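Local coordinates for protein oligogalacturonate lyase (Yersinia enterocolitica subsp. enterocolitica, PDB 3PE7) that probably cleaves short oligogalacturonates by beta-elimination in the cytoplasm, with a bound manganese ion held in a seven-bladed beta-propeller, at residues A[40-45]-A[86-92]; A[47-52]-A[63-68]; A[76-82]-A[95-100]; A[33-37]-A[83-87]. All coordinates share one frame; numbering follows the deposited sequence.

Contact 1. Residues A[40-45]-A[86-92]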
# COMPACT_ATOMS: atom_id res chain seq x y z
N GLN A 40 3.39 2.67 1.33
CA GLN A 40 3.77 4.07 1.01
C GLN A 40 3.92 4.90 2.28
O GLN A 40 3.06 4.84 3.19
CB GLN A 40 2.75 4.74 0.06
CG GLN A 40 2.56 4.06 -1.33
CD GLN A 40 3.70 4.36 -2.31
OE1 GLN A 40 3.47 4.93 -3.39
NE2 GLN A 40 4.93 3.99 -1.93
N LYS A 41 4.99 5.69 2.36
CA LYS A 41 5.22 6.51 3.56
C LYS A 41 4.10 7.52 3.82
O LYS A 41 3.78 8.33 2.94
CB LYS A 41 6.57 7.25 3.48
CG LYS A 41 6.83 8.16 4.68
CD LYS A 41 8.19 8.85 4.54
CE LYS A 41 8.33 9.95 5.59
NZ LYS A 41 9.66 10.65 5.47
N CYS A 42 3.49 7.44 5.02
CA CYS A 42 2.47 8.40 5.44
C CYS A 42 2.74 9.14 6.75
O CYS A 42 2.15 10.17 6.99
CB CYS A 42 1.06 7.76 5.53
SG CYS A 42 0.94 6.33 6.65
N PHE A 43 3.61 8.59 7.61
CA PHE A 43 4.03 9.29 8.81
C PHE A 43 5.32 10.04 8.54
O PHE A 43 6.18 9.53 7.86
CB PHE A 43 4.30 8.31 9.95
CG PHE A 43 3.06 7.73 10.55
CD1 PHE A 43 2.35 8.43 11.52
CD2 PHE A 43 2.64 6.46 10.16
CE1 PHE A 43 1.20 7.86 12.11
CE2 PHE A 43 1.49 5.90 10.71
CZ PHE A 43 0.78 6.59 11.69
N THR A 44 5.45 11.25 9.10
CA THR A 44 6.75 11.93 9.08
C THR A 44 7.73 11.12 9.95
O THR A 44 7.31 10.31 10.77
CB THR A 44 6.67 13.40 9.53
OG1 THR A 44 6.02 13.51 10.80
CG2 THR A 44 5.91 14.21 8.50
N ARG A 45 9.02 11.34 9.77
CA ARG A 45 10.03 10.51 10.45
C ARG A 45 9.90 10.51 11.98
O ARG A 45 10.14 9.48 12.61
CB ARG A 45 11.43 10.94 10.03
CG ARG A 45 11.75 10.59 8.59
CD ARG A 45 13.08 11.25 8.14
NE ARG A 45 13.01 12.70 8.18
CZ ARG A 45 14.04 13.48 7.86
NH1 ARG A 45 15.20 12.94 7.48
NH2 ARG A 45 13.92 14.80 7.94
N GLY A 86 -0.42 8.01 -2.76
CA GLY A 86 0.47 9.13 -2.40
C GLY A 86 1.43 8.78 -1.30
O GLY A 86 1.15 7.91 -0.48
N PHE A 87 2.57 9.46 -1.28
CA PHE A 87 3.59 9.22 -0.26
C PHE A 87 4.35 10.50 0.08
O PHE A 87 4.44 11.43 -0.73
CB PHE A 87 4.54 8.11 -0.69
CG PHE A 87 5.32 8.42 -1.95
CD1 PHE A 87 6.59 9.00 -1.87
CD2 PHE A 87 4.80 8.11 -3.20
CE1 PHE A 87 7.33 9.28 -3.05
CE2 PHE A 87 5.53 8.37 -4.39
CZ PHE A 87 6.78 8.95 -4.32
N LEU A 88 4.87 10.54 1.29
CA LEU A 88 5.76 11.62 1.72
C LEU A 88 7.19 11.32 1.29
O LEU A 88 7.62 10.16 1.26
CB LEU A 88 5.71 11.76 3.25
CG LEU A 88 4.34 12.12 3.84
CD1 LEU A 88 4.44 12.19 5.40
CD2 LEU A 88 3.84 13.42 3.21
N SER A 89 7.93 12.38 0.99
CA SER A 89 9.35 12.23 0.67
C SER A 89 10.13 11.82 1.93
O SER A 89 9.65 12.04 3.05
CB SER A 89 9.90 13.56 0.12
OG SER A 89 9.71 14.61 1.06
N PRO A 90 11.35 11.27 1.76
CA PRO A 90 12.16 10.93 2.95
C PRO A 90 12.36 12.08 3.92
O PRO A 90 12.27 11.88 5.15
CB PRO A 90 13.50 10.46 2.34
CG PRO A 90 13.13 9.91 0.99
CD PRO A 90 11.95 10.77 0.51
N ASP A 91 12.57 13.29 3.40
CA ASP A 91 12.83 14.45 4.23
C ASP A 91 11.58 15.12 4.81
O ASP A 91 11.66 16.17 5.46
CB ASP A 91 13.73 15.46 3.48
CG ASP A 91 15.14 14.94 3.25
OD1 ASP A 91 15.60 14.06 4.03
OD2 ASP A 91 15.80 15.40 2.29
N ASP A 92 10.41 14.52 4.60
CA ASP A 92 9.15 15.07 5.14
C ASP A 92 8.73 16.42 4.56
O ASP A 92 7.90 17.13 5.14
CB ASP A 92 9.21 15.19 6.68
CG ASP A 92 9.51 13.88 7.35
OD1 ASP A 92 9.06 12.83 6.86
OD2 ASP A 92 10.23 13.90 8.38
O HOH W 1 11.86 16.38 8.97
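Lys41 and Asp92 meet at the centre of a small salt-bridge network, and the course of the lysine illustrates how one long chain can run along a neighbour before its tip finds polar partners. CG stands anti to the backbone N (chi1 178°) and all later bonds are extended, which carries the chain straight across Leu88. Lys41 CB lies 3.8 Å from Leu88 O, CG rests on Leu88 CB and the same carbonyl oxygen, CD passes the oxygens of Leu88 and Ser89, and CE approaches Asp92 OD1. At the tip Lys41 NZ bonds to Ser89 O at 2.8 Å. Lys41 NZ also forms a salt bridge with Asp92 OD1 at 2.7 Å, on the syn side but tilted out of the carboxylate plane. Ser89 O accepts from Asp92 N as well, closing a type I turn; the two donors come from opposite faces of the carbonyl.

Arg45 takes the second oxygen. Its backbone N reaches Asp92 OD2 at 3.2 Å on the syn side, whereas Arg45 NE, in a salt bridge of 3.0 Å, meets Asp92 OD2 from above the carboxylate plane, with the oxygen near the guanidinium plane. Gripped at both oxygens, the carboxylate is fixed in rotation, and the two cations should favour its charged form.

Leu88 N donates to Lys41 O at 3.0 Å. Loop 40-45 borders strand 49-54, while strand 87-88 pairs with strand 94-99, so the contact joins two successive propeller sheets.

Contact 2. Residues A[47-52]-A[63-68]; sequences GSKLLF and YLLDLN
Strands 49-52 and 63-66 run antiparallel, their axes 4.5 Å apart at the closest and 153° between directions, with Leu50-Leu65 and Phe52-Tyr63 as hydrogen-bonded pairs and Lys49-Asp66 and Leu51-Leu64 as non-hydrogen-bonded ones. Leu65 N donates to Leu50 O at 2.8 Å; beyond the paired residues, Leu67 N donates to Ser48 O at 2.9 Å.

On the face shared by Leu50, Phe52, Tyr63 and Leu65, Tyr63 CB sits over the Phe52 ring, 3.8 Å from its centroid, a CH-pi contact. The two rings are near parallel yet slid apart and barely overlap; Phe52 CE2 reaches on to Leu65 CB at 3.6 Å. This is a beta hairpin within a propeller blade, and Leu377 of strand 376-381, in another sheet, touches both Leu50 and Phe52.

The face bearing Lys49, Leu51, Leu64 and Asp66 is polar at its Lys49-Asp66 end. Lys49 CD passes Leu64 CD2 at 4.0 Å before a bend at chi4 (60°) turns Lys49 NZ toward Asp66 OD2, a long salt bridge of 3.7 Å. A water accepts from Lys49 NZ and donates to Asp66 OD1 and Asn68 OD1. Asp66 OD1 also accepts from Asn68 N at 2.9 Å, forming an Asx turn where the strand ends.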
# COMPACT_ATOMS: atom_id res chain seq x y z
N GLY A 47 7.17 10.79 13.61
CA GLY A 47 5.87 10.22 13.98
C GLY A 47 4.81 11.25 14.36
O GLY A 47 3.73 10.87 14.82
N SER A 48 5.09 12.54 14.15
CA SER A 48 4.19 13.58 14.66
C SER A 48 3.11 14.02 13.68
O SER A 48 2.14 14.65 14.08
CB SER A 48 4.97 14.82 15.14
OG SER A 48 5.58 15.51 14.07
N LYS A 49 3.32 13.74 12.40
CA LYS A 49 2.34 14.15 11.39
C LYS A 49 1.96 12.97 10.50
O LYS A 49 2.76 12.05 10.29
CB LYS A 49 2.86 15.34 10.59
CG LYS A 49 2.91 16.64 11.43
CD LYS A 49 3.73 17.72 10.74
CE LYS A 49 3.92 18.92 11.66
NZ LYS A 49 4.65 18.54 12.91
N LEU A 50 0.72 12.99 9.99
CA LEU A 50 0.18 11.85 9.23
C LEU A 50 -0.58 12.30 7.99
O LEU A 50 -1.53 13.07 8.08
CB LEU A 50 -0.73 11.01 10.14
CG LEU A 50 -1.53 9.86 9.51
CD1 LEU A 50 -0.59 8.80 8.93
CD2 LEU A 50 -2.49 9.25 10.52
N LEU A 51 -0.15 11.80 6.84
CA LEU A 51 -0.83 11.98 5.54
C LEU A 51 -2.04 11.04 5.47
O LEU A 51 -1.93 9.85 5.78
CB LEU A 51 0.13 11.56 4.43
CG LEU A 51 -0.39 11.69 2.99
CD1 LEU A 51 -0.54 13.16 2.60
CD2 LEU A 51 0.54 10.96 2.02
N PHE A 52 -3.17 11.58 5.02
CA PHE A 52 -4.39 10.78 4.82
C PHE A 52 -5.31 11.39 3.76
O PHE A 52 -5.09 12.51 3.28
CB PHE A 52 -5.13 10.53 6.14
CG PHE A 52 -5.88 11.71 6.67
CD1 PHE A 52 -7.26 11.79 6.49
CD2 PHE A 52 -5.22 12.76 7.35
CE1 PHE A 52 -7.99 12.88 6.98
CE2 PHE A 52 -5.94 13.87 7.85
CZ PHE A 52 -7.33 13.93 7.66
N TYR A 63 -4.77 15.33 3.07
CA TYR A 63 -4.64 16.15 4.27
C TYR A 63 -3.41 15.73 5.04
O TYR A 63 -2.99 14.59 4.94
CB TYR A 63 -5.87 15.97 5.18
CG TYR A 63 -7.12 16.54 4.57
CD1 TYR A 63 -7.60 17.79 4.95
CD2 TYR A 63 -7.81 15.83 3.59
CE1 TYR A 63 -8.74 18.34 4.34
CE2 TYR A 63 -8.95 16.37 2.98
CZ TYR A 63 -9.41 17.62 3.37
OH TYR A 63 -10.53 18.15 2.77
N LEU A 64 -2.81 16.68 5.78
CA LEU A 64 -1.76 16.32 6.73
C LEU A 64 -2.27 16.60 8.13
O LEU A 64 -2.63 17.74 8.46
CB LEU A 64 -0.47 17.12 6.46
CG LEU A 64 0.77 16.63 7.20
CD1 LEU A 64 1.29 15.32 6.61
CD2 LEU A 64 1.88 17.68 7.14
N LEU A 65 -2.31 15.56 8.95
CA LEU A 65 -2.83 15.66 10.30
C LEU A 65 -1.67 15.81 11.29
O LEU A 65 -0.76 14.96 11.32
CB LEU A 65 -3.66 14.40 10.65
CG LEU A 65 -4.18 14.21 12.08
CD1 LEU A 65 -5.00 15.39 12.58
CD2 LEU A 65 -4.99 12.91 12.17
N ASP A 66 -1.70 16.89 12.07
CA ASP A 66 -0.74 17.08 13.17
C ASP A 66 -1.31 16.32 14.37
O ASP A 66 -2.35 16.68 14.91
CB ASP A 66 -0.55 18.56 13.49
CG ASP A 66 0.55 18.80 14.51
OD1 ASP A 66 0.58 18.12 15.56
OD2 ASP A 66 1.39 19.70 14.27
N LEU A 67 -0.62 15.26 14.77
CA LEU A 67 -1.15 14.35 15.80
C LEU A 67 -1.07 14.93 17.21
O LEU A 67 -1.72 14.43 18.12
CB LEU A 67 -0.46 12.98 15.72
CG LEU A 67 -0.66 12.20 14.41
CD1 LEU A 67 0.34 11.06 14.36
CD2 LEU A 67 -2.08 11.67 14.30
N ASN A 68 -0.28 15.98 17.38
CA ASN A 68 -0.17 16.64 18.67
C ASN A 68 -1.24 17.72 18.81
O ASN A 68 -1.87 17.88 19.85
CB ASN A 68 1.23 17.23 18.84
CG ASN A 68 2.30 16.16 19.00
OD1 ASN A 68 3.27 16.13 18.25
ND2 ASN A 68 2.10 15.25 19.94
O HOH W 2 3.29 17.93 15.71

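Contact 3. Residues A[76-82]-A[95-100]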
# COMPACT_ATOMS: atom_id res chain seq x y z
N THR A 76 -4.34 19.16 -0.98
CA THR A 76 -4.70 19.20 -2.40
C THR A 76 -6.20 19.53 -2.51
O THR A 76 -6.96 19.39 -1.54
CB THR A 76 -4.37 17.85 -3.11
OG1 THR A 76 -5.18 16.80 -2.56
CG2 THR A 76 -2.89 17.48 -2.95
N GLU A 77 -6.61 19.98 -3.70
CA GLU A 77 -8.00 20.31 -3.93
C GLU A 77 -8.42 19.91 -5.34
O GLU A 77 -7.59 19.72 -6.23
CB GLU A 77 -8.23 21.82 -3.68
CG GLU A 77 -7.46 22.74 -4.61
CD GLU A 77 -7.62 24.23 -4.28
OE1 GLU A 77 -8.15 24.57 -3.20
OE2 GLU A 77 -7.21 25.07 -5.11
N GLY A 78 -9.73 19.78 -5.53
CA GLY A 78 -10.27 19.41 -6.83
C GLY A 78 -10.72 17.97 -6.91
O GLY A 78 -10.63 17.23 -5.94
N ARG A 79 -11.18 17.55 -8.09
CA ARG A 79 -11.91 16.28 -8.22
C ARG A 79 -11.17 15.01 -8.68
O ARG A 79 -11.77 13.92 -8.73
CB ARG A 79 -13.16 16.49 -9.10
CG ARG A 79 -14.15 17.49 -8.48
N GLY A 80 -9.89 15.12 -9.00
CA GLY A 80 -9.17 13.99 -9.60
C GLY A 80 -8.01 13.39 -8.82
O GLY A 80 -7.12 12.81 -9.42
N ASP A 81 -8.02 13.52 -7.49
CA ASP A 81 -6.90 12.97 -6.71
C ASP A 81 -7.06 11.48 -6.51
O ASP A 81 -8.14 11.02 -6.16
CB ASP A 81 -6.80 13.61 -5.31
CG ASP A 81 -6.55 15.10 -5.36
OD1 ASP A 81 -6.17 15.63 -6.43
OD2 ASP A 81 -6.75 15.74 -4.29
N ASN A 82 -5.97 10.74 -6.71
CA ASN A 82 -5.92 9.37 -6.22
C ASN A 82 -5.31 9.47 -4.84
O ASN A 82 -4.13 9.77 -4.69
CB ASN A 82 -5.06 8.49 -7.12
CG ASN A 82 -4.93 7.08 -6.61
OD1 ASN A 82 -4.69 6.84 -5.42
ND2 ASN A 82 -5.07 6.11 -7.53
N LEU A 95 4.89 15.94 -0.78
CA LEU A 95 3.94 14.86 -1.09
C LEU A 95 4.00 14.57 -2.58
O LEU A 95 3.99 15.50 -3.39
CB LEU A 95 2.52 15.27 -0.71
CG LEU A 95 1.34 14.56 -1.38
CD1 LEU A 95 1.22 13.11 -0.89
CD2 LEU A 95 0.08 15.36 -1.09
N PHE A 96 4.09 13.30 -2.94
CA PHE A 96 3.94 12.86 -4.35
C PHE A 96 2.63 12.11 -4.50
O PHE A 96 2.29 11.26 -3.66
CB PHE A 96 5.09 11.95 -4.77
CG PHE A 96 6.41 12.66 -4.87
CD1 PHE A 96 7.24 12.77 -3.75
CD2 PHE A 96 6.83 13.22 -6.07
CE1 PHE A 96 8.48 13.43 -3.84
CE2 PHE A 96 8.07 13.87 -6.18
CZ PHE A 96 8.89 13.99 -5.06
N TYR A 97 1.87 12.42 -5.55
CA TYR A 97 0.61 11.73 -5.80
C TYR A 97 0.22 11.89 -7.27
O TYR A 97 0.81 12.71 -7.98
CB TYR A 97 -0.51 12.29 -4.89
CG TYR A 97 -1.06 13.62 -5.37
CD1 TYR A 97 -0.35 14.81 -5.18
CD2 TYR A 97 -2.31 13.69 -6.01
CE1 TYR A 97 -0.86 16.04 -5.62
CE2 TYR A 97 -2.82 14.92 -6.45
CZ TYR A 97 -2.09 16.08 -6.25
OH TYR A 97 -2.58 17.30 -6.69
N VAL A 98 -0.77 11.12 -7.70
CA VAL A 98 -1.25 11.19 -9.08
C VAL A 98 -2.61 11.92 -9.15
O VAL A 98 -3.56 11.60 -8.43
CB VAL A 98 -1.38 9.81 -9.73
CG1 VAL A 98 -1.92 9.93 -11.18
CG2 VAL A 98 -0.04 9.08 -9.72
N LYS A 99 -2.66 12.90 -10.05
CA LYS A 99 -3.87 13.68 -10.28
C LYS A 99 -4.39 13.37 -11.68
O LYS A 99 -3.61 13.27 -12.64
CB LYS A 99 -3.57 15.17 -10.15
CG LYS A 99 -4.80 16.04 -9.85
CD LYS A 99 -4.57 17.50 -10.25
CE LYS A 99 -3.21 18.03 -9.79
NZ LYS A 99 -3.10 19.52 -9.85
N ASP A 100 -5.70 13.18 -11.77
CA ASP A 100 -6.39 12.92 -13.04
C ASP A 100 -5.87 11.71 -13.78
O ASP A 100 -5.91 11.66 -15.02
CB ASP A 100 -6.41 14.19 -13.91
CG ASP A 100 -7.29 15.27 -13.33
OD1 ASP A 100 -8.36 14.94 -12.78
OD2 ASP A 100 -6.90 16.45 -13.39
O HOH W 3 -5.37 18.02 -7.16
O HOH W 4 -5.47 10.24 -10.21
O HOH W 5 -1.67 8.96 -6.04
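Gly80 and Asp100, Asp81 and Lys99, and Asn82 and Val98 lie abreast where loop 76-82 meets strand 95-99, held by a single backbone bridge at Asp81-Lys99. Asp100 N donates to Gly80 O at 2.8 Å, and Asn82 N to Val98 O at 3.1 Å. Gly80 has no side chain, and Asp100 OD1 comes up to its CA. Waters extend this limited pairing: one donates to both Gly80 O and Val98 O, and another joins Asn82 O to Val98 N.

Tyr97 provides the principal side-chain surface. Its CG lies between the backbone N and the carbonyl carbon (chi1 77°), which lays the ring toward the loop. Thr76 CG2 meets Tyr97 CE1 at 3.7 Å, and the same Thr76 methyl also lies near Leu95 CD2. Asp81 OD1 approaches Tyr97 CE2 at 3.4 Å, with the carboxylate turned 78° to the ring. Asp81 OD1 also lies 3.7 Å from Lys99 CG, the two side chains running side by side and pointing the same way.

Thr76 OG1 donates to Asp81 OD2 at 2.6 Å from above the carboxylate plane, and accepts from Tyr62 N of the neighbouring hairpin. A water lies between Tyr97 OH and Asp81 OD1, while the phenol is also hydrogen-bonded to Glu114. The loop is thus tied by two backbone bonds beyond Tyr97 and by water at its hydroxyl. Lys99 NZ stays 6.0 Å from Asp81 OD1, so any influence of its charge there is probably weak; it makes a long, weak ion pair with Glu114 instead.

Contact 4. Residues A[33-37]-A[83-87]; sequences CHRNY and TFGGF
His34 and Phe84 form an offset stack, their planes only 13° apart and their centroids 4.0 Å from each other. Imidazole CE1 lies over the centre of the Phe84 ring, while Phe84 CZ sits over the face of the imidazole toward its rim. A chi1 of 66° folds the histidine ring back over its own backbone and turns it toward loop 83-87. The ring is fixed at both nitrogens: His34 NE2 shares a hydrogen bond of 2.7 Å with Thr83 OG1, which lies at the ring edge, and His34 ND1 donates to Arg35 O at 2.7 Å from above the carbonyl plane.

Tyr37 attends to a different part of the phenylalanine. Phe84 CB stands over the tyrosine face, 3.6 Å from its centroid and close to the ring normal, a CH-pi contact, whereas the two aromatic rings are merely oblique. Tyr37 N donates to Phe84 O at 2.9 Å, nearly straight, in the carbonyl plane and on a lone pair. Thr83 O receives a water that also bonds weakly to His34 O.

Histidine, tyrosine and phenylalanine thus make one aromatic cluster in which stacking and hydrogen bonds act together. Tyr37 also touches His355 and Gln350, both manganese ligands, and its side chain is about 5 Å from the ion. The chemistry is consistent with a second shell in which Phe84, itself set by His34, helps to position Tyr37 beside the metal site.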
# COMPACT_ATOMS: atom_id res chain seq x y z
N CYS A 33 -12.93 9.21 5.45
CA CYS A 33 -11.48 9.42 5.51
C CYS A 33 -10.81 8.06 5.50
O CYS A 33 -11.33 7.07 6.04
CB CYS A 33 -11.09 10.15 6.80
SG CYS A 33 -11.82 11.81 6.96
N HIS A 34 -9.64 7.98 4.88
CA HIS A 34 -8.96 6.69 4.82
C HIS A 34 -7.46 6.88 4.79
O HIS A 34 -6.95 7.91 4.35
CB HIS A 34 -9.39 5.90 3.57
CG HIS A 34 -8.95 6.55 2.30
ND1 HIS A 34 -7.70 6.32 1.75
CD2 HIS A 34 -9.54 7.49 1.53
CE1 HIS A 34 -7.58 7.06 0.65
NE2 HIS A 34 -8.68 7.78 0.50
N ARG A 35 -6.74 5.86 5.26
CA ARG A 35 -5.28 5.90 5.16
C ARG A 35 -4.82 5.55 3.75
O ARG A 35 -5.59 5.03 2.95
CB ARG A 35 -4.71 4.93 6.19
CG ARG A 35 -4.87 3.51 5.74
CD ARG A 35 -3.53 3.14 5.07
NE ARG A 35 -2.78 2.62 6.15
CZ ARG A 35 -1.48 2.64 6.39
NH1 ARG A 35 -0.54 3.19 5.61
NH2 ARG A 35 -1.15 2.06 7.53
N ASN A 36 -3.54 5.82 3.43
CA ASN A 36 -2.99 5.49 2.11
C ASN A 36 -2.61 4.01 2.01
O ASN A 36 -2.80 3.25 2.97
CB ASN A 36 -1.80 6.42 1.77
CG ASN A 36 -0.52 6.11 2.56
OD1 ASN A 36 0.58 6.54 2.18
ND2 ASN A 36 -0.66 5.40 3.66
N TYR A 37 -2.07 3.58 0.87
CA TYR A 37 -1.60 2.21 0.76
C TYR A 37 -0.47 1.95 1.78
O TYR A 37 0.38 2.82 2.02
CB TYR A 37 -1.15 1.89 -0.67
CG TYR A 37 -2.29 1.72 -1.65
CD1 TYR A 37 -3.50 1.12 -1.28
CD2 TYR A 37 -2.13 2.10 -2.99
CE1 TYR A 37 -4.54 0.94 -2.23
CE2 TYR A 37 -3.14 1.92 -3.92
CZ TYR A 37 -4.34 1.34 -3.54
OH TYR A 37 -5.33 1.18 -4.48
N THR A 83 -6.15 9.26 -3.83
CA THR A 83 -5.76 9.45 -2.44
C THR A 83 -5.13 8.21 -1.80
O THR A 83 -4.86 8.18 -0.59
CB THR A 83 -6.94 9.96 -1.56
OG1 THR A 83 -8.09 9.13 -1.77
CG2 THR A 83 -7.26 11.43 -1.93
N PHE A 84 -4.86 7.19 -2.62
CA PHE A 84 -4.30 5.97 -2.07
C PHE A 84 -2.81 5.83 -2.33
O PHE A 84 -2.06 5.36 -1.48
CB PHE A 84 -5.04 4.73 -2.62
CG PHE A 84 -6.45 4.63 -2.12
CD1 PHE A 84 -7.46 5.40 -2.71
CD2 PHE A 84 -6.76 3.81 -1.04
CE1 PHE A 84 -8.76 5.32 -2.24
CE2 PHE A 84 -8.05 3.73 -0.57
CZ PHE A 84 -9.05 4.48 -1.16
N GLY A 85 -2.39 6.24 -3.52
CA GLY A 85 -1.02 5.98 -3.96
C GLY A 85 0.02 6.96 -3.44
O GLY A 85 1.22 6.76 -3.68
N GLY A 86 -0.42 8.01 -2.76
CA GLY A 86 0.47 9.13 -2.40
C GLY A 86 1.43 8.78 -1.30
O GLY A 86 1.15 7.91 -0.48
N PHE A 87 2.57 9.46 -1.28
CA PHE A 87 3.59 9.22 -0.26
C PHE A 87 4.35 10.50 0.08
O PHE A 87 4.44 11.43 -0.73
CB PHE A 87 4.54 8.11 -0.69
CG PHE A 87 5.32 8.42 -1.95
CD1 PHE A 87 6.59 9.00 -1.87
CD2 PHE A 87 4.80 8.11 -3.20
CE1 PHE A 87 7.33 9.28 -3.05
CE2 PHE A 87 5.53 8.37 -4.39
CZ PHE A 87 6.78 8.95 -4.32
O HOH W 6 -4.42 8.59 2.16

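How the contacts relate
Contacts 1 and 4 share Gly86 and Phe87, with centres about 11 Å apart, so segment 83-92 is gripped first by 33-37 and then by 40-45. Contact 2 touches contact 1 through Cys42 O and Leu51 N, 2.8 Å apart, probably a hydrogen bond, and contact 3 through Leu51 CD2 and Leu95 CD1 at 3.7 Å. Contact 3 meets contacts 1 and 4 where Phe96 N lies 2.9 Å from Phe87 O. Proximity to manganese separates the four: the side chain of Tyr37 in contact 4 lies about 5 Å from the ion and those of Gln40 and Asn82 about 12 Å, whereas that of Tyr63 in contact 2 lies about 8 Å from a calcium ion.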